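Side-chain contacts in glycerol Dehydrogenase (Unidentified, PDB 5XN8), which probably catalyses the NAD-dependent oxidation of glycerol to dihydroxyacetone, at a metal site occupied here by a zinc ion: residues G9-G14 / N237-G242; S119-T124 / M169-S174; A255-F260 / L269-K274. One frame throughout, in Å; residues are numbered along the deposited sequence.

Contact 1 (G9-G14 / N237-G242)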
loop_
_atom_site.group_PDB
_atom_site.type_symbol
_atom_site.label_atom_id
_atom_site.label_comp_id
_atom_site.label_asym_id
_atom_site.label_seq_id
_atom_site.Cartn_x
_atom_site.Cartn_y
_atom_site.Cartn_z
ATOM N N GLY A 9 42.414 -6.367 5.982
ATOM C CA GLY A 9 42.650 -7.235 4.816
ATOM C C GLY A 9 41.696 -8.413 4.697
ATOM O O GLY A 9 41.154 -8.655 3.621
ATOM N N LYS A 10 41.494 -9.137 5.803
ATOM C CA LYS A 10 40.589 -10.294 5.845
ATOM C C LYS A 10 39.849 -10.355 7.175
ATOM O O LYS A 10 40.426 -10.083 8.226
ATOM C CB LYS A 10 41.360 -11.605 5.644
ATOM C CG LYS A 10 41.842 -11.843 4.225
ATOM C CD LYS A 10 42.184 -13.297 3.965
ATOM C CE LYS A 10 43.020 -13.437 2.705
ATOM N NZ LYS A 10 44.419 -12.940 2.872
ATOM N N TYR A 11 38.569 -10.724 7.117
ATOM C CA TYR A 11 37.736 -10.895 8.300
ATOM C C TYR A 11 37.143 -12.302 8.249
ATOM O O TYR A 11 36.461 -12.637 7.297
ATOM C CB TYR A 11 36.668 -9.806 8.351
ATOM C CG TYR A 11 35.598 -10.030 9.389
ATOM C CD1 TYR A 11 35.744 -9.559 10.694
ATOM C CD2 TYR A 11 34.424 -10.707 9.066
ATOM C CE1 TYR A 11 34.758 -9.756 11.632
ATOM C CE2 TYR A 11 33.446 -10.933 10.014
ATOM C CZ TYR A 11 33.618 -10.442 11.296
ATOM O OH TYR A 11 32.638 -10.655 12.244
ATOM N N LEU A 12 37.450 -13.127 9.248
ATOM C CA LEU A 12 37.002 -14.525 9.297
ATOM C C LEU A 12 36.019 -14.705 10.439
ATOM O O LEU A 12 36.202 -14.130 11.515
ATOM C CB LEU A 12 38.193 -15.463 9.540
ATOM C CG LEU A 12 39.151 -15.735 8.385
ATOM C CD1 LEU A 12 40.026 -14.531 8.087
ATOM C CD2 LEU A 12 39.997 -16.959 8.723
ATOM N N GLN A 13 34.999 -15.528 10.223
ATOM C CA GLN A 13 33.981 -15.759 11.248
ATOM C C GLN A 13 33.261 -17.093 11.105
ATOM O O GLN A 13 32.747 -17.401 10.051
ATOM C CB GLN A 13 32.955 -14.631 11.229
ATOM C CG GLN A 13 31.888 -14.763 12.303
ATOM C CD GLN A 13 30.772 -13.776 12.097
ATOM O OE1 GLN A 13 31.016 -12.576 11.980
ATOM N NE2 GLN A 13 29.534 -14.275 12.005
ATOM N N GLY A 14 33.189 -17.844 12.199
ATOM C CA GLY A 14 32.445 -19.104 12.237
ATOM C C GLY A 14 32.845 -19.974 13.414
ATOM O O GLY A 14 33.704 -19.590 14.211
ATOM N N ASN A 237 28.018 -6.434 15.006
ATOM C CA ASN A 237 28.796 -5.867 16.118
ATOM C C ASN A 237 30.260 -5.598 15.798
ATOM O O ASN A 237 30.865 -4.708 16.413
ATOM C CB ASN A 237 28.739 -6.794 17.355
ATOM C CG ASN A 237 27.413 -6.734 18.090
ATOM O OD1 ASN A 237 26.448 -6.113 17.630
ATOM N ND2 ASN A 237 27.366 -7.377 19.256
ATOM N N THR A 238 30.834 -6.363 14.863
ATOM C CA THR A 238 32.266 -6.303 14.591
ATOM C C THR A 238 32.613 -5.697 13.232
ATOM O O THR A 238 33.309 -4.683 13.179
ATOM C CB THR A 238 32.903 -7.696 14.712
ATOM O OG1 THR A 238 32.330 -8.382 15.831
ATOM C CG2 THR A 238 34.424 -7.575 14.912
ATOM N N TYR A 239 32.162 -6.312 12.141
ATOM C CA TYR A 239 32.523 -5.824 10.806
ATOM C C TYR A 239 31.650 -4.647 10.367
ATOM O O TYR A 239 32.181 -3.633 9.916
ATOM C CB TYR A 239 32.505 -6.955 9.752
ATOM C CG TYR A 239 33.207 -6.544 8.475
ATOM C CD1 TYR A 239 32.534 -5.836 7.487
ATOM C CD2 TYR A 239 34.557 -6.811 8.279
ATOM C CE1 TYR A 239 33.184 -5.432 6.316
ATOM C CE2 TYR A 239 35.216 -6.405 7.126
ATOM C CZ TYR A 239 34.533 -5.720 6.147
ATOM O OH TYR A 239 35.202 -5.328 5.013
ATOM N N LEU A 240 30.330 -4.768 10.495
ATOM C CA LEU A 240 29.418 -3.728 10.001
ATOM C C LEU A 240 29.531 -2.435 10.807
ATOM O O LEU A 240 29.482 -1.333 10.236
ATOM C CB LEU A 240 27.957 -4.203 10.013
ATOM C CG LEU A 240 27.589 -5.497 9.283
ATOM C CD1 LEU A 240 26.080 -5.685 9.256
ATOM C CD2 LEU A 240 28.136 -5.480 7.854
ATOM N N SER A 241 29.648 -2.567 12.124
ATOM C CA SER A 241 29.771 -1.404 12.996
ATOM C C SER A 241 31.167 -0.795 12.886
ATOM O O SER A 241 31.311 0.427 12.898
ATOM C CB SER A 241 29.449 -1.782 14.450
ATOM O OG SER A 241 29.479 -0.645 15.306
ATOM N N GLY A 242 32.180 -1.656 12.764
ATOM C CA GLY A 242 33.574 -1.241 12.615
ATOM C C GLY A 242 33.904 -0.430 11.377
ATOM O O GLY A 242 34.568 0.609 11.473
#
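Y11 and Y239 both carry their CG trans to the main-chain nitrogen (chi1 169° and -165°), which sends the two phenol side chains across the gap from strand 10-14 and helix 228-247 so that they slide past each other in opposite directions. The methylene of Y239 thereby lands on one face of the Y11 ring. Y239 CB lies 3.9 Å from the Y11 ring centroid and almost on the ring normal, a CH-pi contact centred on the face. Beyond it, Y239 CD2 approaches Y11 CG to 3.6 Å and also touches Y11 CB. The rings make an oblique aromatic pair, planes at 58° and centroids 5.2 Å apart. T238 completes the contact near the far end of Y11, its methyl CG2 standing at the ring edge, 4.0 Å from Y11 CE1.

Y11 OH lies against T238 CB while donating to Q13 OE1, a short bond at 2.5 Å in the plane of that carbonyl, between two strand residues whose side chains leave on the same side. T238 OG1 turns back to I234 O within its own helix, while Y239 OH bonds to S7 OG.

All three touching residues are buried. I5 of the second subunit packs on both tyrosines, and K10 to Q13 pair with a strand of that subunit in an antiparallel ladder that carries the sheet across the interface. The contact thus joins a helix of the helical region to the strand outermost within this chain, in the parallel sheet of the nucleotide-binding part of this iron-containing alcohol dehydrogenase fold.

Contact 2 (S119-T124 / M169-S174); sequences STDAPT and MGDALS. With ZN (zinc ion), chain E.
D171 reaches from helix 162-185 toward the loop that carries T120; D171 CB comes no nearer to that loop than 4.4 Å, at S119 O. With chi1 at -165°, its CG stands trans to the main-chain nitrogen, next to the metal, and D171 CG lies 3.8 Å from D121 OD1. At the tip the two oxygens divide their work. D171 OD1 binds the zinc ion at 2.1 Å. D171 OD2 is turned to the loop: the backbone N of D121 donates to it at 3.2 Å, nearly along the C-O axis but with a bent N-H...O angle of 142°, and T120 OG1 adds a weak bond to D171 OD2 at 3.3 Å. T120 OG1 also accepts from A122 N at 3.2 Å, an ST turn that helps fix its position.

D121 OD1 lies 2.9 Å from D171 OD2, two acceptors with no hydrogen bond between them, the carboxylate planes 68° apart. The other oxygen of D121, OD2, is hydrogen-bonded to S241 OG. H254, H271 and a water complete the zinc coordination.

Two acceptor oxygens this close are probably made tolerable by the zinc ion and by the donors on D171 OD2, beside a residue, D121, that probably binds glycerol.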
loop_
_atom_site.group_PDB
_atom_site.type_symbol
_atom_site.label_atom_id
_atom_site.label_comp_id
_atom_site.label_asym_id
_atom_site.label_seq_id
_atom_site.Cartn_x
_atom_site.Cartn_y
_atom_site.Cartn_z
ATOM N N SER A 119 31.883 -7.417 22.093
ATOM C CA SER A 119 31.331 -6.331 22.925
ATOM C C SER A 119 31.634 -4.906 22.455
ATOM O O SER A 119 31.089 -3.952 23.010
ATOM C CB SER A 119 31.825 -6.499 24.361
ATOM O OG SER A 119 33.241 -6.464 24.407
ATOM N N THR A 120 32.512 -4.767 21.460
ATOM C CA THR A 120 32.860 -3.483 20.861
ATOM C C THR A 120 33.104 -3.676 19.370
ATOM O O THR A 120 33.192 -4.813 18.892
ATOM C CB THR A 120 34.120 -2.852 21.505
ATOM O OG1 THR A 120 34.374 -1.584 20.897
ATOM C CG2 THR A 120 35.354 -3.782 21.412
ATOM N N ASP A 121 33.204 -2.558 18.649
ATOM C CA ASP A 121 33.528 -2.551 17.216
ATOM C C ASP A 121 34.976 -2.097 16.954
ATOM O O ASP A 121 35.354 -1.822 15.808
ATOM C CB ASP A 121 32.502 -1.712 16.430
ATOM C CG ASP A 121 32.427 -0.254 16.882
ATOM O OD1 ASP A 121 33.139 0.134 17.837
ATOM O OD2 ASP A 121 31.628 0.500 16.259
ATOM N N ALA A 122 35.780 -2.065 18.025
ATOM C CA ALA A 122 37.195 -1.750 17.954
ATOM C C ALA A 122 38.050 -2.735 17.138
ATOM O O ALA A 122 38.954 -2.283 16.445
ATOM C CB ALA A 122 37.775 -1.614 19.362
ATOM N N PRO A 123 37.786 -4.065 17.223
ATOM C CA PRO A 123 38.701 -5.047 16.612
ATOM C C PRO A 123 39.152 -4.791 15.160
ATOM O O PRO A 123 40.316 -5.041 14.851
ATOM C CB PRO A 123 37.911 -6.353 16.698
ATOM C CG PRO A 123 37.088 -6.203 17.928
ATOM C CD PRO A 123 36.733 -4.742 18.013
ATOM N N THR A 124 38.257 -4.296 14.299
ATOM C CA THR A 124 38.589 -4.021 12.892
ATOM C C THR A 124 39.308 -2.685 12.672
ATOM O O THR A 124 39.937 -2.492 11.623
ATOM C CB THR A 124 37.323 -4.008 11.987
ATOM O OG1 THR A 124 36.472 -2.916 12.356
ATOM C CG2 THR A 124 36.538 -5.306 12.107
ATOM N N MET A 169 25.882 -4.840 21.097
ATOM C CA MET A 169 24.729 -4.354 20.325
ATOM C C MET A 169 24.403 -2.887 20.622
ATOM O O MET A 169 23.911 -2.166 19.753
ATOM C CB MET A 169 23.508 -5.242 20.565
ATOM C CG MET A 169 23.651 -6.634 19.980
ATOM S SD MET A 169 22.125 -7.600 20.079
ATOM C CE MET A 169 22.054 -7.905 21.846
ATOM N N GLY A 170 24.680 -2.452 21.845
ATOM C CA GLY A 170 24.553 -1.048 22.230
ATOM C C GLY A 170 25.545 -0.149 21.527
ATOM O O GLY A 170 25.210 0.972 21.170
ATOM N N ASP A 171 26.771 -0.639 21.347
ATOM C CA ASP A 171 27.825 0.087 20.622
ATOM C C ASP A 171 27.507 0.154 19.134
ATOM O O ASP A 171 27.794 1.156 18.466
ATOM C CB ASP A 171 29.178 -0.614 20.851
ATOM C CG ASP A 171 30.386 0.232 20.456
ATOM O OD1 ASP A 171 30.369 1.475 20.555
ATOM O OD2 ASP A 171 31.405 -0.372 20.069
ATOM N N ALA A 172 26.904 -0.913 18.627
ATOM C CA ALA A 172 26.574 -1.049 17.211
ATOM C C ALA A 172 25.328 -0.265 16.807
ATOM O O ALA A 172 25.256 0.247 15.683
ATOM C CB ALA A 172 26.404 -2.523 16.867
ATOM N N LEU A 173 24.355 -0.181 17.713
ATOM C CA LEU A 173 23.126 0.614 17.529
ATOM C C LEU A 173 23.393 2.085 17.205
ATOM O O LEU A 173 22.617 2.711 16.490
ATOM C CB LEU A 173 22.255 0.517 18.801
ATOM C CG LEU A 173 20.954 1.322 18.931
ATOM C CD1 LEU A 173 19.751 0.565 18.406
ATOM C CD2 LEU A 173 20.722 1.710 20.378
ATOM N N SER A 174 24.484 2.632 17.722
ATOM C CA SER A 174 24.875 4.016 17.436
ATOM C C SER A 174 25.425 4.265 16.038
ATOM O O SER A 174 25.558 5.416 15.634
ATOM C CB SER A 174 25.979 4.435 18.393
ATOM O OG SER A 174 27.205 3.823 18.012
HETATM ZN ZN ZN E . 32.155 2.544 20.494
HETATM O O HOH W 1 33.946 3.702 20.313
#

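Contact 3 (A255-F260 / L269-K274). With ZN (zinc ion), chain E.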
loop_
_atom_site.group_PDB
_atom_site.type_symbol
_atom_site.label_atom_id
_atom_site.label_comp_id
_atom_site.label_asym_id
_atom_site.label_seq_id
_atom_site.Cartn_x
_atom_site.Cartn_y
_atom_site.Cartn_z
ATOM N N ALA A 255 30.588 11.122 21.631
ATOM C CA ALA A 255 30.967 12.308 22.405
ATOM C C ALA A 255 30.284 12.333 23.772
ATOM O O ALA A 255 30.923 12.671 24.769
ATOM C CB ALA A 255 30.651 13.578 21.639
ATOM N N ILE A 256 28.995 11.984 23.820
ATOM C CA ILE A 256 28.244 11.951 25.090
ATOM C C ILE A 256 28.772 10.823 25.981
ATOM O O ILE A 256 28.931 11.028 27.186
ATOM C CB ILE A 256 26.699 11.838 24.894
ATOM C CG1 ILE A 256 26.148 13.126 24.270
ATOM C CG2 ILE A 256 25.982 11.525 26.212
ATOM C CD1 ILE A 256 24.705 13.036 23.840
ATOM N N HIS A 257 29.059 9.657 25.399
ATOM C CA HIS A 257 29.749 8.575 26.113
ATOM C C HIS A 257 31.001 9.075 26.803
ATOM O O HIS A 257 31.236 8.751 27.959
ATOM C CB HIS A 257 30.111 7.414 25.164
ATOM C CG HIS A 257 31.220 6.538 25.666
ATOM N ND1 HIS A 257 32.552 6.890 25.577
ATOM C CD2 HIS A 257 31.193 5.334 26.280
ATOM C CE1 HIS A 257 33.294 5.940 26.115
ATOM N NE2 HIS A 257 32.495 4.982 26.545
ATOM N N ASN A 258 31.807 9.851 26.088
ATOM C CA ASN A 258 33.035 10.427 26.654
ATOM C C ASN A 258 32.735 11.456 27.733
ATOM O O ASN A 258 33.469 11.553 28.721
ATOM C CB ASN A 258 33.911 11.057 25.559
ATOM C CG ASN A 258 34.483 10.033 24.602
ATOM O OD1 ASN A 258 34.447 8.829 24.846
ATOM N ND2 ASN A 258 35.025 10.515 23.499
ATOM N N GLY A 259 31.669 12.226 27.537
ATOM C CA GLY A 259 31.143 13.125 28.577
ATOM C C GLY A 259 30.766 12.432 29.874
ATOM O O GLY A 259 30.988 12.980 30.939
ATOM N N PHE A 260 30.195 11.233 29.780
ATOM C CA PHE A 260 29.772 10.465 30.975
ATOM C C PHE A 260 30.907 9.841 31.782
ATOM O O PHE A 260 30.691 9.458 32.934
ATOM C CB PHE A 260 28.746 9.376 30.614
ATOM C CG PHE A 260 27.322 9.859 30.650
ATOM C CD1 PHE A 260 26.658 10.006 31.861
ATOM C CD2 PHE A 260 26.633 10.146 29.481
ATOM C CE1 PHE A 260 25.348 10.453 31.903
ATOM C CE2 PHE A 260 25.315 10.591 29.521
ATOM C CZ PHE A 260 24.677 10.743 30.723
ATOM N N LEU A 269 29.580 0.669 34.192
ATOM C CA LEU A 269 28.963 0.377 32.897
ATOM C C LEU A 269 29.992 0.159 31.808
ATOM O O LEU A 269 31.022 0.820 31.784
ATOM C CB LEU A 269 28.055 1.525 32.452
ATOM C CG LEU A 269 26.786 1.824 33.231
ATOM C CD1 LEU A 269 26.036 2.945 32.520
ATOM C CD2 LEU A 269 25.911 0.585 33.356
ATOM N N TYR A 270 29.684 -0.750 30.886
ATOM C CA TYR A 270 30.570 -1.014 29.756
ATOM C C TYR A 270 30.401 0.050 28.676
ATOM O O TYR A 270 29.380 0.727 28.608
ATOM C CB TYR A 270 30.319 -2.403 29.165
ATOM C CG TYR A 270 30.461 -3.595 30.100
ATOM C CD1 TYR A 270 31.249 -3.554 31.260
ATOM C CD2 TYR A 270 29.819 -4.796 29.793
ATOM C CE1 TYR A 270 31.357 -4.670 32.088
ATOM C CE2 TYR A 270 29.927 -5.909 30.608
ATOM C CZ TYR A 270 30.695 -5.844 31.753
ATOM O OH TYR A 270 30.780 -6.969 32.554
ATOM N N HIS A 271 31.411 0.160 27.826
ATOM C CA HIS A 271 31.468 1.128 26.720
ATOM C C HIS A 271 30.159 1.250 25.931
ATOM O O HIS A 271 29.607 2.350 25.779
ATOM C CB HIS A 271 32.613 0.721 25.776
ATOM C CG HIS A 271 32.788 1.616 24.590
ATOM N ND1 HIS A 271 33.302 2.891 24.680
ATOM C CD2 HIS A 271 32.530 1.407 23.277
ATOM C CE1 HIS A 271 33.344 3.432 23.474
ATOM N NE2 HIS A 271 32.881 2.552 22.604
ATOM N N GLY A 272 29.659 0.120 25.447
ATOM C CA GLY A 272 28.495 0.112 24.580
ATOM C C GLY A 272 27.164 0.408 25.241
ATOM O O GLY A 272 26.243 0.900 24.594
ATOM N N GLU A 273 27.069 0.117 26.534
ATOM C CA GLU A 273 25.876 0.443 27.324
ATOM C C GLU A 273 25.683 1.957 27.430
ATOM O O GLU A 273 24.573 2.457 27.260
ATOM C CB GLU A 273 25.979 -0.165 28.720
ATOM C CG GLU A 273 25.978 -1.688 28.729
ATOM C CD GLU A 273 26.247 -2.270 30.108
ATOM O OE1 GLU A 273 26.952 -1.615 30.898
ATOM O OE2 GLU A 273 25.755 -3.398 30.409
ATOM N N LYS A 274 26.770 2.669 27.699
ATOM C CA LYS A 274 26.765 4.135 27.716
ATOM C C LYS A 274 26.476 4.750 26.345
ATOM O O LYS A 274 25.823 5.795 26.253
ATOM C CB LYS A 274 28.091 4.664 28.271
ATOM C CG LYS A 274 28.271 4.392 29.757
ATOM C CD LYS A 274 29.572 4.973 30.310
ATOM C CE LYS A 274 30.739 4.011 30.190
ATOM N NZ LYS A 274 31.923 4.488 30.964
HETATM ZN ZN ZN E . 32.155 2.544 20.494
HETATM O O HOH W 1 33.946 3.702 20.313
#
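H271 turns an edge to the face of H257 at the metal site of this iron-containing alcohol dehydrogenase fold, H257 lying on helix 252-260 and H271 in the first turn of helix 271-285. In the first shell, H271 NE2 binds the zinc ion at 2.2 Å, alongside D171, H254 and a water. The other nitrogen of the H271 ring, ND1, comes within 2.9 Å of H257 NE2. The rings form an offset edge-to-face pair, planes at 71° and centroids 4.3 Å apart, in which H271 CE1 stands over one face of H257, displaced toward its rim.

A second shell surrounds H257. H257 ND1 donates to N258 OD1 at 2.8 Å with the partner almost in the imidazole plane, which probably helps to hold the ring's rotation. K274 CB packs obliquely against H257 CD2 at 3.7 Å, and the aliphatic chain of K274, bent at chi3 (-89°), continues past the ring toward F260 CB.

Farther out, the helix bearing H271 is tied down at its start. E273 forms a salt bridge with R163 through OE2, while E273 OE1 accepts from Y270 N at 2.9 Å, met from above the carboxylate plane, 40° out of it.

How the contacts relate
From the N terminus, strand 10-14, outermost in the parallel sheet within this chain, waits until helix 228-247 arrives to close contact 1, the longest loop of the three. Nested inside that loop is contact 2, where the segment after strand 111-115 meets helix 162-185. G242 CA packs against T124 OG1 at 3.4 Å, so the two touch directly. Contact 3 opens only after contact 1 has closed and spans an eight-residue loop between consecutive helices, 252-260 and 271-285. It shares the zinc ion and its water with contact 2, whereas contact 1 stays about 9 Å from contact 3 at the nearest atoms. Touching both neighbours, contact 2 bridges sheet-side and helical parts.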